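Local coordinates for protein CbsA (Xanthomonas oryzae pv. oryzae, PDB 5XYH) that probably hydrolyses the beta-1,4-glucosidic bonds of cellulose as an exo-acting cellobiosidase, releasing cellobiose during bacterial attack on the rice cell wall, at residues Y14-S20 with K43-V49; L69-L73 with I127-L131; L150-V154 with P208-Y213; E172-K176 with R215-T220; F293-R299 with H355-K361. All coordinates share one frame; numbering follows the deposited sequence.

All five contacts belong to a family 6 glycoside hydrolase catalytic domain, a distorted alpha/beta barrel. Contact 5 is the central one, about 7 Å from the chain centre, where parallel strands 292-296 and 354-358 pair. Contact 1 lies about 14 Å from it, centre to centre, and touches it through Y48 and W359; it also touches contact 2, about 16 Å away between centres, where Y14 meets H72. Contacts 3 and 4 share helix 206-218, have centres about 12 Å apart and alternate along the chain. Contacts 1 and 2 come earlier in sequence, contact 5 last. Together they join the N-terminal segment 14-20, the outer helices and the inner strands of one barrel.

Contact 1: residues Y14-S20 with K43-V49; sequences YVNPDYS and KSYPTYV
V15 and P46 bring the two backbones to a CA-CA distance of 4.3 Å, and S20 lies across from K43, yet no direct hydrogen bond joins the segments. The motif on the 14-20 side is a helix N-cap: N16 precedes helix 17-27, and its OD1 accepts D18 N at 2.9 Å. In this distorted alpha/beta barrel the start of that helix packs against the loop leading into strand 49-51. T47 OG1 lies between its backbone N and carbonyl carbon (chi1 53°), which leaves methyl CG2 over one face of the Y19 ring, 3.9 Å from the centroid and offset toward the rim, while Y19 OH bonds G363 O. V15 CG1 lies 3.5 Å from K43 O, and V15 CG2 rests against S44 O. Y14 turns a ring edge to V49 CG2 and bonds H72 through its OH. Three waters bridge the segments. Water 2 links S20 OG and K43 O; water 3 joins N16 ND2, T47 OG1 and Y48 O. Water 1 accepts from N16 N at 3.0 Å, donates to Y45 O at 2.8 Å and gives T47 OG1 its second water at 2.7 Å.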
# COMPACT_ATOMS: atom_id res chain seq x y z
N TYR A 14 -8.40 13.75 5.27
CA TYR A 14 -8.19 13.77 6.71
C TYR A 14 -6.70 13.68 7.04
O TYR A 14 -6.01 12.77 6.57
CB TYR A 14 -8.98 12.62 7.34
CG TYR A 14 -8.57 12.25 8.75
CD1 TYR A 14 -8.67 13.17 9.79
CD2 TYR A 14 -8.09 10.97 9.05
CE1 TYR A 14 -8.30 12.84 11.08
CE2 TYR A 14 -7.72 10.63 10.35
CZ TYR A 14 -7.83 11.58 11.36
OH TYR A 14 -7.47 11.27 12.65
N VAL A 15 -6.21 14.63 7.82
CA VAL A 15 -4.80 14.68 8.24
C VAL A 15 -4.70 14.09 9.64
O VAL A 15 -5.24 14.65 10.61
CB VAL A 15 -4.25 16.12 8.19
CG1 VAL A 15 -2.83 16.17 8.74
CG2 VAL A 15 -4.31 16.71 6.75
N ASN A 16 -4.03 12.95 9.75
CA ASN A 16 -4.01 12.17 10.99
C ASN A 16 -3.10 12.82 12.02
O ASN A 16 -1.89 12.93 11.79
CB ASN A 16 -3.55 10.74 10.69
CG ASN A 16 -3.47 9.85 11.94
OD1 ASN A 16 -3.86 10.24 13.05
ND2 ASN A 16 -2.95 8.63 11.76
N PRO A 17 -3.63 13.27 13.17
CA PRO A 17 -2.77 13.92 14.17
C PRO A 17 -1.73 12.99 14.76
O PRO A 17 -0.73 13.47 15.31
CB PRO A 17 -3.76 14.41 15.23
CG PRO A 17 -5.00 13.64 15.01
CD PRO A 17 -5.05 13.30 13.55
N ASP A 18 -1.92 11.67 14.66
CA ASP A 18 -0.87 10.77 15.14
C ASP A 18 0.34 10.81 14.22
O ASP A 18 1.48 10.73 14.68
CB ASP A 18 -1.41 9.36 15.27
CG ASP A 18 -2.48 9.24 16.33
OD1 ASP A 18 -2.40 9.99 17.33
OD2 ASP A 18 -3.39 8.40 16.14
N TYR A 19 0.11 10.88 12.90
CA TYR A 19 1.22 11.06 11.98
C TYR A 19 1.89 12.42 12.20
O TYR A 19 3.12 12.51 12.22
CB TYR A 19 0.73 10.91 10.54
CG TYR A 19 1.81 10.94 9.49
CD1 TYR A 19 2.67 9.86 9.31
CD2 TYR A 19 1.97 12.05 8.66
CE1 TYR A 19 3.68 9.89 8.35
CE2 TYR A 19 2.97 12.08 7.69
CZ TYR A 19 3.82 11.00 7.55
OH TYR A 19 4.81 11.03 6.58
N SER A 20 1.09 13.47 12.39
CA SER A 20 1.65 14.78 12.75
C SER A 20 2.54 14.67 13.99
O SER A 20 3.65 15.22 14.01
CB SER A 20 0.54 15.80 12.97
OG SER A 20 -0.22 15.96 11.78
N LYS A 43 3.86 16.74 6.93
CA LYS A 43 2.77 16.43 7.84
C LYS A 43 1.49 17.19 7.52
O LYS A 43 0.50 17.00 8.24
CB LYS A 43 3.18 16.68 9.30
CG LYS A 43 3.45 18.11 9.67
CD LYS A 43 3.52 18.28 11.17
CE LYS A 43 3.88 19.71 11.54
NZ LYS A 43 3.60 20.00 12.98
N SER A 44 1.47 18.05 6.50
CA SER A 44 0.22 18.68 6.08
C SER A 44 -0.60 17.80 5.15
O SER A 44 -1.73 18.17 4.81
CB SER A 44 0.49 20.04 5.41
OG SER A 44 1.08 19.94 4.11
N TYR A 45 -0.07 16.61 4.74
CA TYR A 45 -0.76 15.79 3.75
C TYR A 45 -1.54 14.68 4.43
O TYR A 45 -1.13 14.15 5.46
CB TYR A 45 0.24 15.18 2.77
CG TYR A 45 0.94 16.20 1.89
CD1 TYR A 45 0.22 17.06 1.05
CD2 TYR A 45 2.33 16.28 1.86
CE1 TYR A 45 0.86 17.98 0.22
CE2 TYR A 45 2.98 17.18 1.04
CZ TYR A 45 2.24 18.04 0.23
OH TYR A 45 2.91 18.94 -0.58
N PRO A 46 -2.70 14.32 3.87
CA PRO A 46 -3.46 13.18 4.39
C PRO A 46 -2.66 11.90 4.29
O PRO A 46 -1.98 11.66 3.29
CB PRO A 46 -4.70 13.12 3.49
CG PRO A 46 -4.82 14.48 2.89
CD PRO A 46 -3.43 15.05 2.81
N THR A 47 -2.78 11.05 5.32
CA THR A 47 -2.18 9.72 5.34
C THR A 47 -3.22 8.71 5.81
O THR A 47 -4.11 9.04 6.59
CB THR A 47 -0.94 9.65 6.27
OG1 THR A 47 -1.28 10.14 7.57
CG2 THR A 47 0.22 10.46 5.70
N TYR A 48 -3.12 7.48 5.31
CA TYR A 48 -4.12 6.47 5.63
C TYR A 48 -3.88 5.88 7.02
O TYR A 48 -2.75 5.78 7.49
CB TYR A 48 -4.11 5.37 4.55
CG TYR A 48 -5.06 5.72 3.42
CD1 TYR A 48 -4.93 6.93 2.75
CD2 TYR A 48 -6.11 4.86 3.05
CE1 TYR A 48 -5.80 7.29 1.74
CE2 TYR A 48 -6.99 5.22 2.03
CZ TYR A 48 -6.82 6.44 1.39
OH TYR A 48 -7.66 6.85 0.39
N VAL A 49 -4.98 5.52 7.68
CA VAL A 49 -4.95 4.95 9.03
C VAL A 49 -5.04 3.43 8.94
O VAL A 49 -6.06 2.90 8.49
CB VAL A 49 -6.10 5.49 9.89
CG1 VAL A 49 -6.17 4.73 11.21
CG2 VAL A 49 -5.96 6.99 10.11
O HOH W 1 -1.71 12.80 7.80
O HOH W 2 -0.06 14.40 9.36
O HOH W 3 -1.86 7.84 9.16

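Contact 2: residues L69-L73 with I127-L131; sequences LQGHL and IASTL
T130 packs its methyl CG2 against three side chains of 69-73, and this is the tight part of the contact: L69 CD2, Q70 CG and L73 CD1 each come to 3.7 Å from T130 CG2. The methyl gets there because it stands anti to its own backbone N, leaving OG1 beside that N (chi1 -58°) and turned to the other side of the residue. L69 and T130 lie alongside each other, running opposite ways, whereas Q70 comes across the threonine. Deeper in, L73 CD1 meets L131 CD2 at 3.9 Å, and L69 CD2 reaches I127 CG2 at 4.2 Å. The two helices, 69-79 and 113-131, run in similar directions, their short segments inclined by 29° with axes 10.8 Å apart, as neighbouring helices do on the outside of an alpha/beta barrel. The leucines also pack on the strands within: L69 and L131 both touch L90 of strand 86-92, and L73 and L131 both touch I141 of strand 140-145. The outer side is looser and wet. There Q70 is an exposed residue with an extended chain, and water 4 bridges it to the threonine hydroxyl, taking a hydrogen bond from Q70 NE2 at 2.9 Å and donating one to T130 OG1 at 2.7 Å, while the same hydroxyl also pairs with V126 O one turn back.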
# COMPACT_ATOMS: atom_id res chain seq x y z
N LEU A 69 -10.66 4.45 16.32
CA LEU A 69 -11.37 4.69 15.06
C LEU A 69 -12.36 5.83 15.21
O LEU A 69 -12.43 6.71 14.35
CB LEU A 69 -12.09 3.41 14.60
CG LEU A 69 -12.97 3.55 13.34
CD1 LEU A 69 -12.21 4.14 12.13
CD2 LEU A 69 -13.65 2.25 12.97
N GLN A 70 -13.11 5.87 16.32
CA GLN A 70 -14.03 6.98 16.54
C GLN A 70 -13.28 8.30 16.70
O GLN A 70 -13.76 9.35 16.24
CB GLN A 70 -14.91 6.72 17.75
CG GLN A 70 -15.72 5.46 17.63
CD GLN A 70 -16.71 5.32 18.75
OE1 GLN A 70 -17.02 6.30 19.44
NE2 GLN A 70 -17.22 4.10 18.95
N GLY A 71 -12.13 8.28 17.37
CA GLY A 71 -11.34 9.50 17.49
C GLY A 71 -10.89 10.04 16.14
O GLY A 71 -10.90 11.25 15.91
N HIS A 72 -10.48 9.14 15.24
CA HIS A 72 -10.14 9.54 13.88
C HIS A 72 -11.34 10.16 13.19
O HIS A 72 -11.22 11.20 12.53
CB HIS A 72 -9.66 8.34 13.08
CG HIS A 72 -8.29 7.86 13.45
ND1 HIS A 72 -7.17 8.64 13.31
CD2 HIS A 72 -7.87 6.67 13.92
CE1 HIS A 72 -6.11 7.95 13.69
NE2 HIS A 72 -6.51 6.75 14.07
N LEU A 73 -12.49 9.52 13.31
CA LEU A 73 -13.67 10.01 12.61
C LEU A 73 -14.14 11.34 13.19
O LEU A 73 -14.64 12.20 12.45
CB LEU A 73 -14.78 8.97 12.67
CG LEU A 73 -14.46 7.65 11.96
CD1 LEU A 73 -15.42 6.55 12.39
CD2 LEU A 73 -14.50 7.85 10.45
N ILE A 127 -16.01 -2.32 12.95
CA ILE A 127 -15.69 -1.23 12.02
C ILE A 127 -16.93 -0.75 11.29
O ILE A 127 -17.20 0.46 11.19
CB ILE A 127 -14.60 -1.66 11.03
CG1 ILE A 127 -13.30 -1.96 11.78
CG2 ILE A 127 -14.39 -0.59 9.96
CD1 ILE A 127 -12.28 -2.65 10.96
N ALA A 128 -17.70 -1.69 10.74
CA ALA A 128 -18.88 -1.33 9.96
C ALA A 128 -19.92 -0.58 10.80
O ALA A 128 -20.50 0.41 10.35
CB ALA A 128 -19.49 -2.58 9.33
N SER A 129 -20.16 -1.04 12.03
CA SER A 129 -21.15 -0.34 12.85
C SER A 129 -20.64 1.03 13.28
O SER A 129 -21.43 1.98 13.37
CB SER A 129 -21.53 -1.17 14.07
OG SER A 129 -20.42 -1.34 14.92
N THR A 130 -19.34 1.16 13.51
CA THR A 130 -18.77 2.48 13.77
C THR A 130 -18.95 3.40 12.57
O THR A 130 -19.38 4.55 12.71
CB THR A 130 -17.30 2.35 14.15
OG1 THR A 130 -17.20 1.49 15.29
CG2 THR A 130 -16.69 3.71 14.46
N LEU A 131 -18.63 2.92 11.37
CA LEU A 131 -18.73 3.80 10.20
C LEU A 131 -20.19 4.14 9.88
O LEU A 131 -20.46 5.21 9.32
CB LEU A 131 -18.05 3.17 8.98
CG LEU A 131 -16.56 2.89 9.07
CD1 LEU A 131 -16.06 2.18 7.82
CD2 LEU A 131 -15.77 4.17 9.31
O HOH W 4 -15.87 1.86 17.63

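Contact 3: residues L150-V154 with P208-Y213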
# COMPACT_ATOMS: atom_id res chain seq x y z
N LEU A 150 -4.92 -11.34 -1.50
CA LEU A 150 -5.26 -12.12 -2.68
C LEU A 150 -4.10 -12.38 -3.65
O LEU A 150 -4.00 -13.52 -4.13
CB LEU A 150 -6.42 -11.44 -3.42
CG LEU A 150 -7.76 -11.44 -2.69
CD1 LEU A 150 -8.88 -10.92 -3.59
CD2 LEU A 150 -8.08 -12.84 -2.21
N PRO A 151 -3.24 -11.40 -3.99
CA PRO A 151 -2.17 -11.69 -4.97
C PRO A 151 -1.32 -12.90 -4.61
O PRO A 151 -0.85 -13.61 -5.52
CB PRO A 151 -1.34 -10.41 -4.96
CG PRO A 151 -2.28 -9.35 -4.51
CD PRO A 151 -3.16 -10.01 -3.51
N ASN A 152 -1.13 -13.19 -3.32
CA ASN A 152 -0.33 -14.35 -2.94
C ASN A 152 -0.96 -15.65 -3.38
O ASN A 152 -0.26 -16.64 -3.60
CB ASN A 152 -0.10 -14.37 -1.43
CG ASN A 152 0.65 -13.15 -0.94
OD1 ASN A 152 1.79 -12.92 -1.34
ND2 ASN A 152 0.00 -12.37 -0.07
N LEU A 153 -2.29 -15.68 -3.50
CA LEU A 153 -2.94 -16.90 -3.98
C LEU A 153 -2.59 -17.20 -5.43
O LEU A 153 -2.70 -18.36 -5.85
CB LEU A 153 -4.46 -16.79 -3.83
CG LEU A 153 -5.02 -16.40 -2.47
CD1 LEU A 153 -6.51 -16.57 -2.49
CD2 LEU A 153 -4.39 -17.25 -1.36
N VAL A 154 -2.16 -16.21 -6.19
CA VAL A 154 -1.80 -16.40 -7.58
C VAL A 154 -0.31 -16.65 -7.75
O VAL A 154 0.09 -17.53 -8.51
CB VAL A 154 -2.26 -15.19 -8.42
CG1 VAL A 154 -1.83 -15.35 -9.88
CG2 VAL A 154 -3.78 -15.04 -8.33
N PRO A 208 -5.83 -16.22 -13.91
CA PRO A 208 -6.29 -16.50 -12.54
C PRO A 208 -6.37 -15.26 -11.67
O PRO A 208 -7.25 -15.19 -10.81
CB PRO A 208 -5.27 -17.52 -12.02
CG PRO A 208 -4.05 -17.34 -12.88
CD PRO A 208 -4.58 -16.92 -14.23
N ALA A 209 -5.50 -14.27 -11.88
CA ALA A 209 -5.57 -13.05 -11.08
C ALA A 209 -6.87 -12.30 -11.34
O ALA A 209 -7.65 -12.04 -10.43
CB ALA A 209 -4.37 -12.15 -11.38
N ILE A 210 -7.11 -11.97 -12.61
CA ILE A 210 -8.35 -11.29 -12.98
C ILE A 210 -9.55 -12.12 -12.56
O ILE A 210 -10.49 -11.61 -11.94
CB ILE A 210 -8.36 -10.98 -14.48
CG1 ILE A 210 -7.19 -10.06 -14.86
CG2 ILE A 210 -9.70 -10.40 -14.89
CD1 ILE A 210 -7.09 -8.78 -14.05
N SER A 211 -9.55 -13.42 -12.88
CA SER A 211 -10.72 -14.23 -12.54
C SER A 211 -10.90 -14.37 -11.03
O SER A 211 -12.04 -14.46 -10.55
CB SER A 211 -10.64 -15.61 -13.19
OG SER A 211 -9.97 -16.53 -12.34
N LEU A 212 -9.80 -14.36 -10.26
CA LEU A 212 -9.91 -14.38 -8.81
C LEU A 212 -10.61 -13.14 -8.28
O LEU A 212 -11.59 -13.24 -7.55
CB LEU A 212 -8.52 -14.51 -8.17
CG LEU A 212 -8.46 -14.36 -6.64
CD1 LEU A 212 -9.28 -15.42 -5.96
CD2 LEU A 212 -7.00 -14.40 -6.17
N TYR A 213 -10.10 -11.96 -8.63
CA TYR A 213 -10.75 -10.74 -8.16
C TYR A 213 -12.18 -10.66 -8.67
O TYR A 213 -13.09 -10.26 -7.94
CB TYR A 213 -9.95 -9.51 -8.61
CG TYR A 213 -8.75 -9.25 -7.71
CD1 TYR A 213 -7.57 -9.97 -7.88
CD2 TYR A 213 -8.81 -8.32 -6.70
CE1 TYR A 213 -6.47 -9.74 -7.05
CE2 TYR A 213 -7.72 -8.08 -5.88
CZ TYR A 213 -6.56 -8.79 -6.04
OH TYR A 213 -5.50 -8.52 -5.19
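L150 and Y213 each carry CG opposite the carbonyl carbon (chi1 -67° in the leucine), and these settings swing the leucine branch beneath the tyrosine ring as the phenol reaches across to the other helix. L150 CD1 ends over one face of the ring, 4.0 Å from its centroid and 17° off the normal, a CH-pi contact displaced toward the rim. L150 CB presses on the same ring at its far end, 3.7 Å from Y213 CZ. P151 comes instead at the ring's edge, its CD 3.2 Å from Y213 OH. Further along, V154 CG2 touches both A209 and L212, at 3.8 Å from A209 CA and 3.9 Å from L212 CD2. That leucine methyl also touches L150 O and L153 CB. The two short helical segments run at 141° to each other, their axes 9.7 Å apart. Other helices pack round the pair: L150 and L153 reach helix 170-183 at I175 and Y171, L153 also touches helix 160-167, and Y213 packs on F282 of helix 271-284. The tyrosine hydroxyl, beside P151, is hydrogen-bonded to D193 O at the end of strand 188-193.

Contact 4: residues E172-K176 with R215-T220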
# COMPACT_ATOMS: atom_id res chain seq x y z
N GLU A 172 -10.73 -15.62 0.54
CA GLU A 172 -11.87 -15.20 -0.28
C GLU A 172 -13.09 -14.94 0.58
O GLU A 172 -13.86 -14.02 0.30
CB GLU A 172 -12.16 -16.25 -1.35
CG GLU A 172 -11.03 -16.37 -2.37
CD GLU A 172 -11.12 -17.62 -3.22
OE1 GLU A 172 -11.75 -17.55 -4.30
OE2 GLU A 172 -10.53 -18.66 -2.82
N ALA A 173 -13.29 -15.75 1.63
CA ALA A 173 -14.43 -15.54 2.52
C ALA A 173 -14.29 -14.24 3.30
O ALA A 173 -15.26 -13.51 3.46
CB ALA A 173 -14.60 -16.72 3.48
N GLY A 174 -13.07 -13.94 3.77
CA GLY A 174 -12.84 -12.69 4.47
C GLY A 174 -13.06 -11.46 3.61
O GLY A 174 -13.66 -10.48 4.05
N ILE A 175 -12.56 -11.48 2.38
CA ILE A 175 -12.75 -10.34 1.48
C ILE A 175 -14.23 -10.14 1.20
O ILE A 175 -14.74 -9.01 1.22
CB ILE A 175 -11.96 -10.52 0.17
CG1 ILE A 175 -10.47 -10.70 0.43
CG2 ILE A 175 -12.25 -9.34 -0.77
CD1 ILE A 175 -9.69 -9.43 0.59
N LYS A 176 -14.94 -11.23 0.90
CA LYS A 176 -16.36 -11.11 0.58
C LYS A 176 -17.13 -10.48 1.73
O LYS A 176 -17.96 -9.59 1.53
CB LYS A 176 -16.94 -12.49 0.22
CG LYS A 176 -18.45 -12.50 0.13
CD LYS A 176 -18.99 -13.92 -0.01
CE LYS A 176 -20.45 -13.89 -0.37
NZ LYS A 176 -21.04 -15.23 -0.65
N ARG A 215 -14.25 -13.20 -9.45
CA ARG A 215 -15.06 -14.18 -8.74
C ARG A 215 -15.37 -13.73 -7.32
O ARG A 215 -16.50 -13.90 -6.84
CB ARG A 215 -14.33 -15.52 -8.73
CG ARG A 215 -15.00 -16.60 -7.92
CD ARG A 215 -14.27 -17.92 -8.11
NE ARG A 215 -12.94 -17.94 -7.50
CZ ARG A 215 -11.79 -17.91 -8.18
NH1 ARG A 215 -11.80 -17.85 -9.50
NH2 ARG A 215 -10.63 -17.96 -7.52
N VAL A 216 -14.40 -13.14 -6.62
CA VAL A 216 -14.63 -12.76 -5.23
C VAL A 216 -15.64 -11.62 -5.14
O VAL A 216 -16.60 -11.69 -4.37
CB VAL A 216 -13.30 -12.37 -4.54
CG1 VAL A 216 -13.59 -11.71 -3.18
CG2 VAL A 216 -12.42 -13.59 -4.37
N VAL A 217 -15.43 -10.55 -5.92
CA VAL A 217 -16.33 -9.41 -5.80
C VAL A 217 -17.70 -9.73 -6.41
O VAL A 217 -18.73 -9.28 -5.90
CB VAL A 217 -15.71 -8.15 -6.43
CG1 VAL A 217 -16.58 -6.94 -6.15
CG2 VAL A 217 -14.30 -7.93 -5.91
N GLN A 218 -17.72 -10.53 -7.48
CA GLN A 218 -19.01 -10.88 -8.09
C GLN A 218 -19.89 -11.63 -7.10
O GLN A 218 -21.11 -11.47 -7.11
CB GLN A 218 -18.80 -11.70 -9.36
CG GLN A 218 -20.11 -12.10 -10.04
CD GLN A 218 -19.92 -12.87 -11.34
OE1 GLN A 218 -18.79 -13.10 -11.79
NE2 GLN A 218 -21.04 -13.29 -11.94
N GLY A 219 -19.29 -12.43 -6.22
CA GLY A 219 -20.08 -13.18 -5.26
C GLY A 219 -20.63 -12.37 -4.11
O GLY A 219 -21.43 -12.91 -3.34
N THR A 220 -20.21 -11.12 -3.95
CA THR A 220 -20.77 -10.29 -2.90
C THR A 220 -22.24 -10.00 -3.22
O THR A 220 -22.72 -10.26 -4.32
CB THR A 220 -19.98 -8.99 -2.74
OG1 THR A 220 -20.09 -8.20 -3.94
CG2 THR A 220 -18.51 -9.27 -2.47
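E172 OE1 is held by two nitrogens of one guanidinium: R215 NE and R215 NH2 both donate to it, each at 3.4 Å, so the salt bridge is long and its two hydrogen bonds are weak. The oxygen sits in the plane of the guanidinium, at its edge, but the carboxylate plane is turned 75° away from it, and OE1 takes both bonds. R215 bends at chi3 (70°) to bring NE and NH2 round to the glutamate. R215 is exposed and E172 partly so, consistent with a loose surface ion pair. Beneath it the packing is apolar and closer. V216 divides its branches between two partners one turn apart: CG1 meets I175 CG2 at 3.6 Å, crossing it at about a right angle, while CG2 lies 3.7 Å from E172 CG. Further on, the extended K176 chain lies against the end of helix 206-218, its CE 3.3 Å from G219 O and its CG 4.1 Å from T220 CG2. T220 is fixed from its own side, because V217 O accepts both T220 OG1, at 2.6 Å, and T220 N; the hydroxyl also bonds S226 OG. The contact thus joins helix 170-183, which leads into strand 188-193, to helix 206-218, which leads into strand 229-232: two neighbouring helices of successive beta-alpha-beta crossovers on the outside of an alpha/beta barrel.

Contact 5: residues F293-R299 with H355-K361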
# COMPACT_ATOMS: atom_id res chain seq x y z
N PHE A 293 -8.39 3.49 -10.27
CA PHE A 293 -7.23 2.95 -9.58
C PHE A 293 -6.61 4.01 -8.67
O PHE A 293 -6.46 5.17 -9.06
CB PHE A 293 -6.18 2.45 -10.58
CG PHE A 293 -6.51 1.09 -11.16
CD1 PHE A 293 -7.54 0.95 -12.07
CD2 PHE A 293 -5.78 -0.03 -10.80
CE1 PHE A 293 -7.86 -0.30 -12.61
CE2 PHE A 293 -6.09 -1.28 -11.33
CZ PHE A 293 -7.14 -1.41 -12.25
N LEU A 294 -6.27 3.59 -7.45
CA LEU A 294 -5.39 4.37 -6.58
C LEU A 294 -3.97 3.84 -6.73
O LEU A 294 -3.75 2.66 -7.02
CB LEU A 294 -5.83 4.29 -5.12
CG LEU A 294 -7.31 4.54 -4.83
CD1 LEU A 294 -7.62 4.49 -3.34
CD2 LEU A 294 -7.74 5.90 -5.42
N ILE A 295 -3.00 4.74 -6.57
CA ILE A 295 -1.59 4.37 -6.44
C ILE A 295 -1.05 4.99 -5.16
O ILE A 295 -1.24 6.19 -4.92
CB ILE A 295 -0.76 4.80 -7.66
CG1 ILE A 295 -1.31 4.11 -8.93
CG2 ILE A 295 0.72 4.45 -7.44
CD1 ILE A 295 -0.73 4.62 -10.26
N ASP A 296 -0.42 4.17 -4.33
CA ASP A 296 0.24 4.65 -3.12
C ASP A 296 1.57 5.28 -3.51
O ASP A 296 2.49 4.57 -3.94
CB ASP A 296 0.45 3.50 -2.14
CG ASP A 296 1.00 3.95 -0.78
OD1 ASP A 296 1.46 5.11 -0.65
OD2 ASP A 296 0.95 3.11 0.15
N THR A 297 1.68 6.60 -3.37
CA THR A 297 2.88 7.32 -3.76
C THR A 297 3.63 7.89 -2.56
O THR A 297 4.42 8.82 -2.71
CB THR A 297 2.53 8.45 -4.74
OG1 THR A 297 1.62 9.36 -4.10
CG2 THR A 297 1.88 7.88 -6.01
N GLY A 298 3.41 7.33 -1.37
CA GLY A 298 4.03 7.89 -0.19
C GLY A 298 5.53 7.72 -0.13
O GLY A 298 6.22 8.53 0.49
N ARG A 299 6.07 6.68 -0.77
CA ARG A 299 7.48 6.36 -0.60
C ARG A 299 8.14 5.91 -1.90
O ARG A 299 9.16 5.20 -1.86
CB ARG A 299 7.68 5.29 0.47
CG ARG A 299 7.30 5.75 1.89
CD ARG A 299 7.64 4.70 2.98
NE ARG A 299 7.10 3.37 2.70
CZ ARG A 299 7.22 2.32 3.52
NH1 ARG A 299 7.87 2.44 4.68
NH2 ARG A 299 6.72 1.15 3.18
N HIS A 355 -8.01 7.35 -9.92
CA HIS A 355 -8.89 8.17 -9.09
C HIS A 355 -8.08 9.11 -8.20
O HIS A 355 -8.51 10.25 -7.94
CB HIS A 355 -9.82 7.29 -8.25
CG HIS A 355 -11.06 6.84 -8.98
ND1 HIS A 355 -12.07 6.13 -8.36
CD2 HIS A 355 -11.45 7.01 -10.26
CE1 HIS A 355 -13.03 5.88 -9.23
NE2 HIS A 355 -12.67 6.39 -10.40
N ALA A 356 -6.91 8.68 -7.73
CA ALA A 356 -6.14 9.51 -6.82
C ALA A 356 -4.76 8.90 -6.61
O ALA A 356 -4.60 7.68 -6.72
CB ALA A 356 -6.85 9.68 -5.47
N TYR A 357 -3.78 9.75 -6.34
CA TYR A 357 -2.55 9.33 -5.66
C TYR A 357 -2.80 9.49 -4.17
O TYR A 357 -3.31 10.53 -3.74
CB TYR A 357 -1.34 10.15 -6.08
CG TYR A 357 -1.01 10.13 -7.57
CD1 TYR A 357 -1.16 8.98 -8.33
CD2 TYR A 357 -0.55 11.27 -8.20
CE1 TYR A 357 -0.86 8.96 -9.69
CE2 TYR A 357 -0.25 11.27 -9.56
CZ TYR A 357 -0.40 10.12 -10.29
OH TYR A 357 -0.10 10.13 -11.63
N VAL A 358 -2.47 8.46 -3.38
CA VAL A 358 -2.72 8.47 -1.94
C VAL A 358 -1.42 8.12 -1.23
O VAL A 358 -0.52 7.49 -1.79
CB VAL A 358 -3.84 7.50 -1.51
CG1 VAL A 358 -5.17 7.82 -2.23
CG2 VAL A 358 -3.43 6.05 -1.75
N TRP A 359 -1.31 8.55 0.02
CA TRP A 359 -0.22 8.08 0.88
C TRP A 359 -0.83 6.96 1.71
O TRP A 359 -1.35 7.18 2.81
CB TRP A 359 0.35 9.21 1.73
CG TRP A 359 1.24 10.11 0.95
CD1 TRP A 359 1.43 10.11 -0.40
CD2 TRP A 359 2.08 11.14 1.48
NE1 TRP A 359 2.33 11.08 -0.75
CE2 TRP A 359 2.74 11.73 0.38
CE3 TRP A 359 2.34 11.62 2.76
CZ2 TRP A 359 3.65 12.79 0.54
CZ3 TRP A 359 3.24 12.68 2.92
CH2 TRP A 359 3.89 13.24 1.81
N GLY A 360 -0.80 5.76 1.14
CA GLY A 360 -1.34 4.60 1.84
C GLY A 360 -0.58 4.30 3.11
O GLY A 360 -1.17 4.08 4.17
N LYS A 361 0.74 4.29 3.02
CA LYS A 361 1.58 4.17 4.21
C LYS A 361 2.35 5.47 4.37
O LYS A 361 3.15 5.82 3.50
CB LYS A 361 2.53 2.98 4.10
CG LYS A 361 3.53 2.93 5.24
CD LYS A 361 3.55 1.57 5.90
CE LYS A 361 4.65 1.52 6.98
NZ LYS A 361 4.64 0.20 7.65
O HOH W 5 3.65 5.00 1.00
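G298 CA makes a CH-pi contact over one face of the W359 indole, 3.6 Å from the centroid of its five-membered ring and 20° off the normal, while W359 NE1 is bonded to M344 O. R299 and K361 make a second face contact, with K361 CG 4.1 Å above the centre of the guanidinium plane. Their like charges lie close, R299 NH1 4.9 Å from K361 NZ, and the salt bridge from R299 to D367 probably offsets them; R299 also bonds A235 O, and K361 NZ bonds S366 O. D296 CG, anti to the backbone N (chi1 -174°), brings the carboxylate to G360 and K361. OD1 accepts G298 N at 3.0 Å, met nearly along its C-O axis, and so closes an Asx turn; OD2 takes a weak bond from K361 N and a further one from A235 N. Water 5 donates to both D296 OD1 and K361 O, each at 2.7 Å. Behind these loops, strands 292-296 and 354-358 are neighbouring parallel strands of the alpha/beta barrel, joined by bonds such as V358 N to I295 O (3.0 Å). The loops follow the C-terminal strand ends, where family 6 enzymes generally carry their substrate cleft. On one sheet face L294 CD2 lies 3.9 Å from A356 CB; on the other, I295 CB touches Y357 CD1, and beyond it T297 OG1, hydrogen-bonded to M344 O, lies 3.6 Å from Y357 CB.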